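Local coordinates for putative carbohydrate metabolism domain-containing protein (Bacteroides vulgatus, PDB 3S30) that is of uncertain function but, as a putative glycoside hydrolase with a galactose-binding-like fold, probably acts in carbohydrate metabolism, at residues G147-P150 against N151-P154. Numbering follows the deposited sequence.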
ATOM      1  N   GLY A 147      10.022  -7.850  20.534  1.00 77.64           N
ATOM      2  CA  GLY A 147       9.577  -9.248  20.534  1.00 77.74           C
ATOM      3  C   GLY A 147       8.489  -9.599  19.519  1.00 73.64           C
ATOM      4  O   GLY A 147       7.804 -10.608  19.675  1.00 74.62           O
ATOM      5  N   TYR A 148       8.321  -8.786  18.480  1.00 69.31           N
ATOM      6  CA  TYR A 148       7.392  -9.123  17.399  1.00 66.88           C
ATOM      7  C   TYR A 148       8.065 -10.076  16.421  1.00 66.23           C
ATOM      8  O   TYR A 148       9.248  -9.916  16.100  1.00 67.89           O
ATOM      9  CB  TYR A 148       6.967  -7.885  16.611  1.00 64.71           C
ATOM     10  CG  TYR A 148       6.142  -6.871  17.352  1.00 66.44           C
ATOM     11  CD1 TYR A 148       4.987  -7.241  18.048  1.00 68.98           C
ATOM     12  CD2 TYR A 148       6.480  -5.522  17.311  1.00 68.83           C
ATOM     13  CE1 TYR A 148       4.214  -6.292  18.711  1.00 69.31           C
ATOM     14  CE2 TYR A 148       5.718  -4.572  17.969  1.00 71.11           C
ATOM     15  CZ  TYR A 148       4.589  -4.957  18.664  1.00 71.75           C
ATOM     16  OH  TYR A 148       3.850  -3.991  19.310  1.00 75.82           O
ATOM     17  N   THR A 149       7.315 -11.060  15.940  1.00 64.99           N
ATOM     18  CA  THR A 149       7.778 -11.922  14.848  1.00 63.92           C
ATOM     19  C   THR A 149       7.052 -11.479  13.578  1.00 59.77           C
ATOM     20  O   THR A 149       6.077 -10.740  13.662  1.00 57.66           O
ATOM     21  CB  THR A 149       7.509 -13.423  15.146  1.00 65.91           C
ATOM     22  OG1 THR A 149       6.097 -13.667  15.185  1.00 65.47           O
ATOM     23  CG2 THR A 149       8.155 -13.837  16.465  1.00 67.71           C
ATOM     24  N   PRO A 150       7.524 -11.920  12.399  1.00 58.32           N
ATOM     25  CA  PRO A 150       6.922 -11.462  11.131  1.00 55.81           C
ATOM     26  C   PRO A 150       5.389 -11.525  11.042  1.00 54.21           C
ATOM     27  O   PRO A 150       4.768 -10.640  10.490  1.00 55.37           O
ATOM     28  CB  PRO A 150       7.562 -12.395  10.098  1.00 56.75           C
ATOM     29  CG  PRO A 150       8.932 -12.690  10.684  1.00 56.68           C
ATOM     30  CD  PRO A 150       8.716 -12.764  12.168  1.00 57.92           C
ATOM     31  N   ASN A 151       4.787 -12.559  11.593  1.00 56.48           N
ATOM     32  CA  ASN A 151       3.341 -12.717  11.553  1.00 56.85           C
ATOM     33  C   ASN A 151       2.551 -11.854  12.561  1.00 56.74           C
ATOM     34  O   ASN A 151       1.322 -11.771  12.486  1.00 55.45           O
ATOM     35  CB  ASN A 151       2.994 -14.199  11.652  1.00 57.76           C
ATOM     36  CG  ASN A 151       3.177 -14.917  10.309  1.00 65.84           C
ATOM     37  OD1 ASN A 151       2.531 -14.564   9.304  1.00 70.35           O
ATOM     38  ND2 ASN A 151       4.062 -15.903  10.279  1.00 64.35           N
ATOM     39  N   ASP A 152       3.255 -11.167  13.455  1.00 56.45           N
ATOM     40  CA  ASP A 152       2.624 -10.149  14.291  1.00 56.26           C
ATOM     41  C   ASP A 152       2.481  -8.819  13.575  1.00 52.85           C
ATOM     42  O   ASP A 152       1.732  -7.973  14.036  1.00 53.64           O
ATOM     43  CB  ASP A 152       3.419  -9.912  15.575  1.00 57.77           C
ATOM     44  CG  ASP A 152       3.687 -11.180  16.324  1.00 62.24           C
ATOM     45  OD1 ASP A 152       2.743 -11.999  16.504  1.00 66.08           O
ATOM     46  OD2 ASP A 152       4.855 -11.355  16.718  1.00 66.88           O
ATOM     47  N   PHE A 153       3.203  -8.613  12.475  1.00 50.68           N
ATOM     48  CA  PHE A 153       3.202  -7.291  11.812  1.00 51.33           C
ATOM     49  C   PHE A 153       1.927  -6.972  11.032  1.00 49.94           C
ATOM     50  O   PHE A 153       1.147  -7.872  10.707  1.00 52.39           O
ATOM     51  CB  PHE A 153       4.449  -7.100  10.936  1.00 51.04           C
ATOM     52  CG  PHE A 153       5.658  -6.691  11.729  1.00 52.46           C
ATOM     53  CD1 PHE A 153       6.314  -7.620  12.530  1.00 47.76           C
ATOM     54  CD2 PHE A 153       6.097  -5.370  11.732  1.00 47.46           C
ATOM     55  CE1 PHE A 153       7.396  -7.243  13.291  1.00 52.02           C
ATOM     56  CE2 PHE A 153       7.178  -4.993  12.488  1.00 46.91           C
ATOM     57  CZ  PHE A 153       7.834  -5.931  13.267  1.00 52.05           C
ATOM     58  N   PRO A 154       1.687  -5.680  10.764  1.00 49.61           N
ATOM     59  CA  PRO A 154       0.494  -5.334   9.986  1.00 48.87           C
ATOM     60  C   PRO A 154       0.531  -5.885   8.562  1.00 48.54           C
ATOM     61  O   PRO A 154      -0.524  -6.206   7.974  1.00 49.06           O
ATOM     62  CB  PRO A 154       0.487  -3.794   9.991  1.00 50.55           C
ATOM     63  CG  PRO A 154       1.415  -3.372  11.113  1.00 48.25           C
ATOM     64  CD  PRO A 154       2.388  -4.490  11.300  1.00 49.56           C
TER
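Asp152 OD2 accepts two hydrogen bonds from a single residue, Thr149, and illustrates how a carboxylate can close the start of a short 3-10 turn. The backbone Thr149 N reaches Asp152 OD2 at 2.6 Å, nearly straight, on the anti side and tilted somewhat out of the carboxylate plane. From the same face, but more steeply, 60° out of that plane, Thr149 OG1 donates to Asp152 OD2 at 3.0 Å. With CG anti to its own carbonyl carbon (chi1 -53°), Asp152 turns its carboxylate back over the preceding residues. The N-H-to-acid bond resembles one half of a capping box, but the return bond from Thr149 OG1 to Asp152 N is missing. Backbone bonds complete the turn: Asp152 N to Thr149 O at 2.9 Å, then Phe153 N to Pro150 O at 3.2 Å.

Next to these bonds, two aromatic rings meet. The edge of Tyr148 points at the face of Phe153 in a T-shaped pair, planes at 74°, while Tyr148 CB packs 3.4 Å from Phe153 CE1. Thr149 O lies in the plane of the Phe153 ring, at its edge. Phe141 of helix 138-142 also meets both rings, so the loop packs against the helix that precedes it.

Substituting an alanine for Asp152 would probably leave the Thr149 N-H and hydroxyl without their shared acceptor. One carboxylate oxygen thus serves both donors of Thr149, which would fix the Asp152 carboxylate against the turn, with Phe153 packed beside it.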